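Local coordinates for protein ribokinase (Cryptococcus neoformans var. grubii serotype A, PDB 6CW5) that probably phosphorylates D-ribose at O-5 with ATP and a divalent cation, most likely magnesium, giving D-ribose 5-phosphate and ADP, at residues G49-N54 against V169-P174; W191-E196 against C282-F287; N22-F27 against D275-G280; A58-R61 against Q65-L68. All blocks are in the same frame, centred on the assembly; numbering follows the deposited sequence. Where two conformers were deposited one is given.

How the interactions relate
Interactions 1 and 3 meet at the predicted ribose pocket, where a glycerol is bound: their centres lie about 12 Å apart, and Gly-49 N probably donates to Asn-22 O at 2.8 Å. Interaction 2, about 9 Å from interaction 1, joins it through neighbouring strands of the large sheet, with Phe-170 N probably bonded to Trp-191 O at 2.9 Å. Helix 279-292 runs from interaction 3 into interaction 2, past the predicted proton acceptor Asp-281. Helix 51-61 likewise begins in interaction 1 and ends in interaction 4, where Val-59 CG2 lies 3.4 Å from Gly-285 O of interaction 2. The two helices thus pack together, each with its N-terminal end near the predicted active site.

Interaction 1 of 4, residues G49-N54 against V169-P174; sequences GGKGAN and VFNPSP
Lys-51 reaches across to Asn-171 and Ser-173 with the carbons of its chain, and van der Waals packing makes up the direct contact. Lys-51 CE lies 3.3 Å from Ser-173 OG, and Lys-51 CD lies 3.7 Å from Asn-171 OD1, the lysine and asparagine side chains crossing at about a right angle. Bends at chi2 (-82°) and chi4 (-65°) fold the lysine so that its outer carbons, CD and CE, graze these oxygens while the ammonium group turns back toward its own segment. Ser-173 also offers CB, 3.9 Å from Lys-51 CE.

The polar ends are held by residues around the contact. Lys-51 NZ forms a salt bridge with Asp-281, the predicted proton acceptor, and a hydrogen bond to a bound glycerol. Asn-54 ND2 reaches the same carboxylate oxygen, OD2, as Lys-51 NZ. Both ends of the Asn-171 amide have partners: ND2 donates to Ile-193 O, and OD1 receives a weak bond from Gln-55 NE2.

The sequence Gly-49 to Asn-54 belongs to the glycine-rich signature of PfkB sugar kinases, and its residues 50-54 are predicted to bind the substrate. Gly-50 sits at the N-cap of helix 51-61, with a positive phi of 98° that suits glycine, and its carbonyl O accepts from Asn-54 N at 2.9 Å, opening the helix.

Backbone turns shape the facing loop as it leaves strand 167-170. Pro-172 is the centre of an inverse gamma turn, marked by a weak bond from Ser-173 N to Asn-171 O of 2.7 Å, and a cis peptide bond precedes Pro-174.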
loop_
_atom_site.group_PDB
_atom_site.type_symbol
_atom_site.label_atom_id
_atom_site.label_comp_id
_atom_site.label_asym_id
_atom_site.label_seq_id
_atom_site.Cartn_x
_atom_site.Cartn_y
_atom_site.Cartn_z
ATOM N N GLY A 49 -12.325 19.119 -7.154
ATOM C CA GLY A 49 -12.100 18.931 -5.732
ATOM C C GLY A 49 -11.146 17.780 -5.420
ATOM O O GLY A 49 -10.287 17.428 -6.232
ATOM N N GLY A 50 -11.321 17.196 -4.227
ATOM C CA GLY A 50 -10.470 16.133 -3.718
ATOM C C GLY A 50 -9.409 16.654 -2.759
ATOM O O GLY A 50 -8.835 17.720 -2.983
ATOM N N LYS A 51 -9.159 15.923 -1.668
ATOM C CA LYS A 51 -8.155 16.367 -0.693
ATOM C C LYS A 51 -6.799 16.620 -1.360
ATOM O O LYS A 51 -6.177 17.674 -1.152
ATOM C CB LYS A 51 -8.041 15.336 0.432
ATOM C CG LYS A 51 -9.213 15.337 1.443
ATOM C CD LYS A 51 -9.065 16.397 2.510
ATOM C CE LYS A 51 -10.445 16.858 3.052
ATOM N NZ LYS A 51 -11.209 17.541 1.918
ATOM N N GLY A 52 -6.352 15.719 -2.231
ATOM C CA GLY A 52 -5.037 15.905 -2.830
ATOM C C GLY A 52 -4.987 17.091 -3.777
ATOM O O GLY A 52 -4.096 17.939 -3.693
ATOM N N ALA A 53 -5.943 17.171 -4.703
ATOM C CA ALA A 53 -5.932 18.281 -5.651
ATOM C C ALA A 53 -6.120 19.637 -4.956
ATOM O O ALA A 53 -5.465 20.630 -5.324
ATOM C CB ALA A 53 -7.034 18.068 -6.702
ATOM N N ASN A 54 -7.059 19.716 -4.005
ATOM C CA ASN A 54 -7.305 20.971 -3.289
ATOM C C ASN A 54 -6.040 21.452 -2.601
ATOM O O ASN A 54 -5.683 22.638 -2.667
ATOM C CB ASN A 54 -8.393 20.806 -2.210
ATOM C CG ASN A 54 -9.793 20.685 -2.764
ATOM O OD1 ASN A 54 -10.043 20.968 -3.925
ATOM N ND2 ASN A 54 -10.727 20.265 -1.911
ATOM N N VAL A 169 3.415 15.886 6.253
ATOM C CA VAL A 169 2.235 16.555 6.795
ATOM C C VAL A 169 1.036 15.686 6.455
ATOM O O VAL A 169 0.852 15.320 5.293
ATOM C CB VAL A 169 2.076 17.971 6.201
ATOM C CG1 VAL A 169 0.860 18.663 6.769
ATOM C CG2 VAL A 169 3.321 18.808 6.464
ATOM N N PHE A 170 0.245 15.318 7.468
ATOM C CA PHE A 170 -0.840 14.357 7.274
ATOM C C PHE A 170 -2.146 14.946 7.780
ATOM O O PHE A 170 -2.183 15.528 8.866
ATOM C CB PHE A 170 -0.502 13.084 8.024
ATOM C CG PHE A 170 -1.591 12.034 8.047
ATOM C CD1 PHE A 170 -2.164 11.557 6.877
ATOM C CD2 PHE A 170 -1.945 11.435 9.259
ATOM C CE1 PHE A 170 -3.109 10.541 6.913
ATOM C CE2 PHE A 170 -2.904 10.443 9.301
ATOM C CZ PHE A 170 -3.474 9.973 8.122
ATOM N N ASN A 171 -3.212 14.785 6.995
ATOM C CA ASN A 171 -4.558 15.216 7.373
ATOM C C ASN A 171 -5.443 13.971 7.311
ATOM O O ASN A 171 -5.712 13.451 6.208
ATOM C CB ASN A 171 -5.000 16.315 6.399
ATOM C CG ASN A 171 -6.438 16.791 6.593
ATOM O OD1 ASN A 171 -7.129 17.065 5.602
ATOM N ND2 ASN A 171 -6.873 16.960 7.844
ATOM N N PRO A 172 -5.866 13.405 8.443
ATOM C CA PRO A 172 -6.569 12.092 8.375
ATOM C C PRO A 172 -8.028 12.213 7.959
ATOM O O PRO A 172 -8.966 12.106 8.764
ATOM C CB PRO A 172 -6.435 11.558 9.798
ATOM C CG PRO A 172 -6.378 12.865 10.678
ATOM C CD PRO A 172 -5.629 13.871 9.831
ATOM N N SER A 173 -8.228 12.448 6.661
ATOM C CA SER A 173 -9.569 12.691 6.117
ATOM C C SER A 173 -9.757 11.853 4.860
ATOM O O SER A 173 -8.992 12.016 3.895
ATOM C CB SER A 173 -9.775 14.171 5.790
ATOM O OG SER A 173 -11.051 14.345 5.172
ATOM N N PRO A 174 -10.780 10.999 4.792
ATOM C CA PRO A 174 -11.735 10.692 5.881
ATOM C C PRO A 174 -11.045 9.985 7.031
ATOM O O PRO A 174 -9.952 9.501 6.831
ATOM C CB PRO A 174 -12.738 9.758 5.209
ATOM C CG PRO A 174 -11.952 9.147 4.021
ATOM C CD PRO A 174 -11.093 10.279 3.544
#

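Interaction 2 of 4, residues W191-E196 against C282-F287; sequences WLIVNE and CFAGYF
Phe-287 N donates to Phe-283 O at 2.7 Å, a helical bond that sets the base of the aromatic side chain reaching the sheet. From there Phe-287 projects with CG anti to the backbone N (chi1 175°) and directs its edge at the face of Trp-191. The pair is T-shaped: the centroids of the Trp-191 five-membered ring and the Phe-287 ring are 5.1 Å apart, and the planes are turned by 82°. Phe-287 CZ stands over the middle of the indole, 3.8 Å from Trp-191 CD2, while CE2 comes to 3.9 Å from Trp-191 CG.

Two residues along the strand, Ile-193 extends CD1 between Ala-284 and the flank of Phe-287. Ile-193 CD1 lies 3.9 Å from Ala-284 CB and the same distance from Phe-287 CD2, meeting the ring obliquely.

Strand 191-195 and helix 279-292 run nearly antiparallel here, their segment axes 10.2 Å apart, as layers of the alpha/beta fold of ribokinases. Ile-244 of the next strand and Leu-301 of helix 297-311 extend the packing around Phe-287. Beyond the packed residues, the strand ends at Asn-195, a residue that binds ADP in this protein, although none is bound here, and whose OD1 caps Glu-198 N.

All four touching residues are buried and join through apolar groups alone, so at this contact helix and strand are joined by shape and dispersion, helped by the directional preference of one T-shaped ring pair.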
loop_
_atom_site.group_PDB
_atom_site.type_symbol
_atom_site.label_atom_id
_atom_site.label_comp_id
_atom_site.label_asym_id
_atom_site.label_seq_id
_atom_site.Cartn_x
_atom_site.Cartn_y
_atom_site.Cartn_z
ATOM N N TRP A 191 4.136 16.622 10.834
ATOM C CA TRP A 191 3.002 17.461 11.213
ATOM C C TRP A 191 1.689 16.729 11.018
ATOM O O TRP A 191 1.448 16.156 9.953
ATOM C CB TRP A 191 2.950 18.748 10.389
ATOM C CG TRP A 191 4.003 19.740 10.765
ATOM C CD1 TRP A 191 5.194 19.967 10.143
ATOM C CD2 TRP A 191 3.933 20.653 11.860
ATOM N NE1 TRP A 191 5.876 20.984 10.793
ATOM C CE2 TRP A 191 5.116 21.414 11.853
ATOM C CE3 TRP A 191 2.971 20.898 12.850
ATOM C CZ2 TRP A 191 5.368 22.412 12.794
ATOM C CZ3 TRP A 191 3.215 21.895 13.782
ATOM C CH2 TRP A 191 4.412 22.635 13.748
ATOM N N LEU A 192 0.831 16.783 12.032
ATOM C CA LEU A 192 -0.550 16.326 11.918
ATOM C C LEU A 192 -1.446 17.554 11.854
ATOM O O LEU A 192 -1.345 18.433 12.713
ATOM C CB LEU A 192 -0.930 15.457 13.125
ATOM C CG LEU A 192 -2.420 15.130 13.324
ATOM C CD1 LEU A 192 -2.867 14.090 12.265
ATOM C CD2 LEU A 192 -2.662 14.584 14.737
ATOM N N ILE A 193 -2.343 17.603 10.867
ATOM C CA ILE A 193 -3.335 18.670 10.758
ATOM C C ILE A 193 -4.712 18.051 10.950
ATOM O O ILE A 193 -5.129 17.193 10.157
ATOM C CB ILE A 193 -3.269 19.403 9.411
ATOM C CG1 ILE A 193 -1.878 19.955 9.154
ATOM C CG2 ILE A 193 -4.268 20.578 9.421
ATOM C CD1 ILE A 193 -1.826 20.801 7.864
ATOM N N VAL A 194 -5.425 18.503 11.979
ATOM C CA VAL A 194 -6.772 18.028 12.301
ATOM C C VAL A 194 -7.651 19.215 12.660
ATOM O O VAL A 194 -7.159 20.288 13.006
ATOM C CB VAL A 194 -6.764 17.040 13.495
ATOM C CG1 VAL A 194 -6.171 15.696 13.054
ATOM C CG2 VAL A 194 -5.970 17.627 14.713
ATOM N N ASN A 195 -8.986 19.008 12.608
ATOM C CA ASN A 195 -9.919 19.889 13.299
ATOM C C ASN A 195 -10.252 19.265 14.653
ATOM O O ASN A 195 -9.785 18.174 14.975
ATOM C CB ASN A 195 -11.175 20.145 12.441
ATOM C CG ASN A 195 -11.927 18.858 12.084
ATOM O OD1 ASN A 195 -12.051 17.960 12.908
ATOM N ND2 ASN A 195 -12.422 18.766 10.845
ATOM N N GLU A 196 -11.054 19.963 15.480
ATOM C CA GLU A 196 -11.222 19.465 16.845
ATOM C C GLU A 196 -11.915 18.105 16.883
ATOM O O GLU A 196 -11.644 17.298 17.778
ATOM C CB GLU A 196 -11.988 20.469 17.711
ATOM C CG GLU A 196 -13.449 20.620 17.337
ATOM C CD GLU A 196 -13.706 21.582 16.185
ATOM O OE1 GLU A 196 -12.761 21.946 15.449
ATOM O OE2 GLU A 196 -14.884 21.983 16.023
ATOM N N CYS A 282 -7.452 24.371 1.860
ATOM C CA CYS A 282 -6.722 25.615 1.642
ATOM C C CYS A 282 -5.703 25.842 2.750
ATOM O O CYS A 282 -4.517 26.074 2.490
ATOM C CB CYS A 282 -7.700 26.782 1.566
ATOM S SG CYS A 282 -6.901 28.330 1.161
ATOM N N PHE A 283 -6.149 25.760 4.002
ATOM C CA PHE A 283 -5.234 25.957 5.119
ATOM C C PHE A 283 -4.027 25.027 5.021
ATOM O O PHE A 283 -2.876 25.464 5.151
ATOM C CB PHE A 283 -5.978 25.752 6.441
ATOM C CG PHE A 283 -5.115 25.968 7.642
ATOM C CD1 PHE A 283 -4.992 27.228 8.192
ATOM C CD2 PHE A 283 -4.417 24.917 8.213
ATOM C CE1 PHE A 283 -4.182 27.435 9.303
ATOM C CE2 PHE A 283 -3.606 25.122 9.305
ATOM C CZ PHE A 283 -3.498 26.383 9.854
ATOM N N ALA A 284 -4.269 23.738 4.763
ATOM C CA ALA A 284 -3.178 22.767 4.737
ATOM C C ALA A 284 -2.140 23.109 3.672
ATOM O O ALA A 284 -0.931 23.055 3.923
ATOM C CB ALA A 284 -3.739 21.367 4.488
ATOM N N GLY A 285 -2.589 23.424 2.456
ATOM C CA GLY A 285 -1.637 23.770 1.412
ATOM C C GLY A 285 -0.876 25.059 1.702
ATOM O O GLY A 285 0.332 25.143 1.472
ATOM N N TYR A 286 -1.567 26.083 2.214
ATOM C CA TYR A 286 -0.862 27.299 2.610
ATOM C C TYR A 286 0.100 27.041 3.765
ATOM O O TYR A 286 1.174 27.653 3.817
ATOM C CB TYR A 286 -1.854 28.413 2.982
ATOM C CG TYR A 286 -2.072 29.376 1.838
ATOM C CD1 TYR A 286 -1.367 30.580 1.778
ATOM C CD2 TYR A 286 -2.939 29.058 0.789
ATOM C CE1 TYR A 286 -1.535 31.459 0.708
ATOM C CE2 TYR A 286 -3.116 29.935 -0.291
ATOM C CZ TYR A 286 -2.409 31.131 -0.317
ATOM O OH TYR A 286 -2.555 32.007 -1.370
ATOM N N PHE A 287 -0.255 26.141 4.688
ATOM C CA PHE A 287 0.665 25.822 5.774
ATOM C C PHE A 287 1.930 25.166 5.246
ATOM O O PHE A 287 3.038 25.534 5.634
ATOM C CB PHE A 287 -0.027 24.929 6.797
ATOM C CG PHE A 287 0.883 24.458 7.906
ATOM C CD1 PHE A 287 1.293 25.335 8.904
ATOM C CD2 PHE A 287 1.307 23.134 7.961
ATOM C CE1 PHE A 287 2.121 24.916 9.937
ATOM C CE2 PHE A 287 2.139 22.703 8.981
ATOM C CZ PHE A 287 2.548 23.598 9.977
#

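Interaction 3 of 4, residues N22-F27 against D275-G280; sequences NIDEFF and DTTGAG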
loop_
_atom_site.group_PDB
_atom_site.type_symbol
_atom_site.label_atom_id
_atom_site.label_comp_id
_atom_site.label_asym_id
_atom_site.label_seq_id
_atom_site.Cartn_x
_atom_site.Cartn_y
_atom_site.Cartn_z
ATOM N N ASN A 22 -10.999 14.571 -6.925
ATOM C CA ASN A 22 -12.431 14.310 -6.970
ATOM C C ASN A 22 -13.110 15.304 -7.889
ATOM O O ASN A 22 -12.715 16.472 -7.980
ATOM C CB ASN A 22 -13.104 14.452 -5.600
ATOM C CG ASN A 22 -12.688 13.371 -4.624
ATOM O OD1 ASN A 22 -12.353 12.261 -5.011
ATOM N ND2 ASN A 22 -12.762 13.688 -3.364
ATOM N N ILE A 23 -14.148 14.830 -8.554
ATOM C CA ILE A 23 -15.156 15.727 -9.113
ATOM C C ILE A 23 -16.206 15.881 -8.023
ATOM O O ILE A 23 -16.854 14.904 -7.651
ATOM C CB ILE A 23 -15.744 15.181 -10.414
ATOM C CG1 ILE A 23 -14.624 15.086 -11.452
ATOM C CG2 ILE A 23 -16.886 16.089 -10.899
ATOM C CD1 ILE A 23 -15.046 14.416 -12.765
ATOM N N ASP A 24 -16.349 17.101 -7.488
ATOM C CA ASP A 24 -17.296 17.385 -6.422
ATOM C C ASP A 24 -18.639 17.714 -7.048
ATOM O O ASP A 24 -18.719 18.573 -7.923
ATOM C CB ASP A 24 -16.846 18.579 -5.578
ATOM C CG ASP A 24 -15.637 18.262 -4.686
ATOM O OD1 ASP A 24 -15.195 17.095 -4.651
ATOM O OD2 ASP A 24 -15.170 19.199 -4.015
ATOM N N GLU A 25 -19.691 17.065 -6.570
ATOM C CA GLU A 25 -21.043 17.398 -6.990
ATOM C C GLU A 25 -21.769 17.949 -5.776
ATOM O O GLU A 25 -22.029 17.207 -4.821
ATOM C CB GLU A 25 -21.735 16.170 -7.544
ATOM C CG GLU A 25 -21.178 15.751 -8.880
ATOM C CD GLU A 25 -21.943 14.579 -9.442
ATOM O OE1 GLU A 25 -21.862 13.497 -8.847
ATOM O OE2 GLU A 25 -22.651 14.757 -10.456
ATOM N N PHE A 26 -22.060 19.256 -5.804
ATOM C CA PHE A 26 -22.802 19.912 -4.733
ATOM C C PHE A 26 -24.288 19.888 -5.074
ATOM O O PHE A 26 -24.724 20.604 -5.975
ATOM C CB PHE A 26 -22.353 21.354 -4.552
ATOM C CG PHE A 26 -20.949 21.484 -4.052
ATOM C CD1 PHE A 26 -20.699 21.578 -2.690
ATOM C CD2 PHE A 26 -19.881 21.502 -4.941
ATOM C CE1 PHE A 26 -19.396 21.687 -2.220
ATOM C CE2 PHE A 26 -18.567 21.613 -4.476
ATOM C CZ PHE A 26 -18.332 21.704 -3.119
ATOM N N PHE A 27 -25.052 19.116 -4.306
ATOM C CA PHE A 27 -26.508 19.080 -4.394
ATOM C C PHE A 27 -27.090 20.020 -3.341
ATOM O O PHE A 27 -26.972 19.768 -2.134
ATOM C CB PHE A 27 -26.991 17.649 -4.191
ATOM C CG PHE A 27 -26.669 16.740 -5.327
ATOM C CD1 PHE A 27 -27.574 16.556 -6.360
ATOM C CD2 PHE A 27 -25.470 16.039 -5.357
ATOM C CE1 PHE A 27 -27.261 15.699 -7.433
ATOM C CE2 PHE A 27 -25.152 15.189 -6.404
ATOM C CZ PHE A 27 -26.041 15.002 -7.446
ATOM N N ASP A 275 -19.014 28.972 1.421
ATOM C CA ASP A 275 -18.824 27.528 1.460
ATOM C C ASP A 275 -17.440 27.200 1.995
ATOM O O ASP A 275 -16.432 27.694 1.479
ATOM C CB ASP A 275 -19.011 26.906 0.071
ATOM C CG ASP A 275 -19.026 25.389 0.110
ATOM O OD1 ASP A 275 -20.129 24.785 0.159
ATOM O OD2 ASP A 275 -17.926 24.807 0.102
ATOM N N THR A 276 -17.395 26.358 3.020
ATOM C CA THR A 276 -16.144 26.008 3.670
ATOM C C THR A 276 -15.557 24.703 3.151
ATOM O O THR A 276 -14.548 24.243 3.689
ATOM C CB THR A 276 -16.338 25.933 5.190
ATOM O OG1 THR A 276 -17.354 24.968 5.503
ATOM C CG2 THR A 276 -16.761 27.291 5.736
ATOM N N THR A 277 -16.162 24.087 2.134
ATOM C CA THR A 277 -15.534 22.914 1.539
ATOM C C THR A 277 -14.154 23.301 1.030
ATOM O O THR A 277 -13.995 24.314 0.340
ATOM C CB THR A 277 -16.381 22.342 0.395
ATOM O OG1 THR A 277 -17.641 21.874 0.902
ATOM C CG2 THR A 277 -15.652 21.192 -0.299
ATOM N N GLY A 278 -13.151 22.515 1.406
ATOM C CA GLY A 278 -11.785 22.818 1.044
ATOM C C GLY A 278 -11.152 23.991 1.763
ATOM O O GLY A 278 -9.979 24.277 1.505
ATOM N N ALA A 279 -11.882 24.698 2.636
ATOM C CA ALA A 279 -11.235 25.711 3.469
ATOM C C ALA A 279 -10.151 25.085 4.333
ATOM O O ALA A 279 -9.060 25.650 4.486
ATOM C CB ALA A 279 -12.261 26.435 4.340
ATOM N N GLY A 280 -10.425 23.905 4.898
ATOM C CA GLY A 280 -9.373 23.176 5.585
ATOM C C GLY A 280 -8.266 22.760 4.634
ATOM O O GLY A 280 -7.092 22.811 4.982
#
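With CG anti to its carbonyl carbon (chi1 -67°), Phe-26 holds its ring out from strand 22-29 toward Thr-277, which likewise places OG1 anti to the carbonyl carbon (chi1 -64°). The facing loop is an Asx turn leading into the Gly-Ala-Gly-Asp motif of PfkB kinases, residues 278 to 281, at the start of helix 279-292. Asp-275 OD2 closes the turn by accepting from Thr-277 N at 2.8 Å; the N-H arrives from above the carboxylate plane.

The turn meets the ring mainly through Thr-277. Thr-277 OG1 lies near the ring plane at its edge, 3.6 Å from Phe-26 CE1, and Thr-277 CG2 touches Phe-26 CZ at 3.9 Å. Asp-275 approaches at a slant, its carboxylate turned almost perpendicular (88°) to the ring. Ile-106 and Thr-45, from the strands on either side in the small sheet, also pack on Phe-26.

Asp-275 and Thr-277 are predicted potassium ligands, and both are poorly ordered in this model. The contact thus joins the lid sheet to the probable cation loop. Asp-24, predicted to bind the substrate, is hydrogen-bonded through OD2 to the bound glycerol, and Asp-24 OD2 sits 4.2 Å from Thr-277 CG2.

Interaction 4 of 4, residues A58-R61 against Q65-L68; sequences AVAR and QVEL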
loop_
_atom_site.group_PDB
_atom_site.type_symbol
_atom_site.label_atom_id
_atom_site.label_comp_id
_atom_site.label_asym_id
_atom_site.label_seq_id
_atom_site.Cartn_x
_atom_site.Cartn_y
_atom_site.Cartn_z
ATOM N N ALA A 58 -3.589 24.681 -3.450
ATOM C CA ALA A 58 -3.293 25.718 -2.467
ATOM C C ALA A 58 -1.795 25.906 -2.289
ATOM O O ALA A 58 -1.330 27.039 -2.153
ATOM C CB ALA A 58 -3.962 25.383 -1.129
ATOM N N VAL A 59 -1.017 24.818 -2.302
ATOM C CA VAL A 59 0.438 24.991 -2.247
ATOM C C VAL A 59 0.886 25.854 -3.411
ATOM O O VAL A 59 1.644 26.812 -3.246
ATOM C CB VAL A 59 1.169 23.631 -2.241
ATOM C CG1 VAL A 59 2.693 23.851 -2.298
ATOM C CG2 VAL A 59 0.814 22.821 -0.999
ATOM N N ALA A 60 0.379 25.544 -4.611
ATOM C CA ALA A 60 0.763 26.286 -5.806
ATOM C C ALA A 60 0.308 27.738 -5.734
ATOM O O ALA A 60 1.064 28.655 -6.064
ATOM C CB ALA A 60 0.184 25.595 -7.045
ATOM N N ARG A 61 -0.939 27.971 -5.327
ATOM C CA ARG A 61 -1.414 29.349 -5.258
ATOM C C ARG A 61 -0.642 30.147 -4.217
ATOM O O ARG A 61 -0.469 31.357 -4.367
ATOM C CB ARG A 61 -2.911 29.383 -4.959
ATOM N N GLN A 65 6.495 25.138 -5.006
ATOM C CA GLN A 65 6.643 24.142 -6.061
ATOM C C GLN A 65 6.005 22.857 -5.585
ATOM O O GLN A 65 6.367 22.355 -4.517
ATOM C CB GLN A 65 8.112 23.887 -6.374
ATOM C CG GLN A 65 8.845 25.084 -6.901
ATOM C CD GLN A 65 8.663 25.201 -8.382
ATOM O OE1 GLN A 65 9.478 24.693 -9.151
ATOM N NE2 GLN A 65 7.574 25.843 -8.803
ATOM N N VAL A 66 5.052 22.321 -6.351
ATOM C CA VAL A 66 4.314 21.162 -5.870
ATOM C C VAL A 66 3.994 20.262 -7.047
ATOM O O VAL A 66 3.798 20.726 -8.180
ATOM C CB VAL A 66 3.029 21.588 -5.113
ATOM C CG1 VAL A 66 2.121 22.463 -6.019
ATOM C CG2 VAL A 66 2.311 20.381 -4.573
ATOM N N GLU A 67 4.002 18.964 -6.781
ATOM C CA GLU A 67 3.646 17.913 -7.734
ATOM C C GLU A 67 2.575 17.034 -7.108
ATOM O O GLU A 67 2.637 16.763 -5.912
ATOM C CB GLU A 67 4.846 17.017 -8.083
ATOM C CG GLU A 67 6.026 17.715 -8.732
ATOM C CD GLU A 67 5.986 17.683 -10.246
ATOM O OE1 GLU A 67 5.312 16.804 -10.840
ATOM O OE2 GLU A 67 6.643 18.557 -10.843
ATOM N N LEU A 68 1.617 16.565 -7.911
ATOM C CA LEU A 68 0.553 15.684 -7.429
ATOM C C LEU A 68 0.730 14.283 -8.011
ATOM O O LEU A 68 0.974 14.130 -9.220
ATOM C CB LEU A 68 -0.825 16.250 -7.794
ATOM C CG LEU A 68 -2.024 15.383 -7.391
ATOM C CD1 LEU A 68 -2.122 15.243 -5.870
ATOM C CD2 LEU A 68 -3.333 15.971 -7.970
#
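The last turn of helix 51-61 passes close to the start of strand 66-73, Ala-60 CA and Val-66 CA being 6.2 Å apart, with a short connection of three residues between the segments. Val-66 carries the strand side of the contact. Its CG1 stands between the backbone N and the carbonyl carbon (chi1 57°), a crowded position that directs this methyl at the helix backbone. There Val-66 CG1 packs 3.8 Å from both Ala-60 N and Ala-60 CB.

Val-59 comes from one residue earlier on the helix. With CG1 anti to its backbone N (chi1 175°), that branch lies against the root of the Val-66 side chain, Val-59 CG1 being 3.6 Å from Val-66 CB, while Val-59 CB is 4.2 Å from Val-66 CG2. The two valines thus cross at a slant, and no polar bond joins the segments.

Val-66 also touches Cys-15 and Val-17 of the neighbouring parallel strand, so it bridges the helix and the sheet, while Val-88 adds to the packing on Ala-60. Strands 15-18 and 66-73, linked through helix 51-61 with the lid strands 22-29 and 43-49 inserted, form a beta-alpha-beta crossover of the kind on which the ribokinase fold is built.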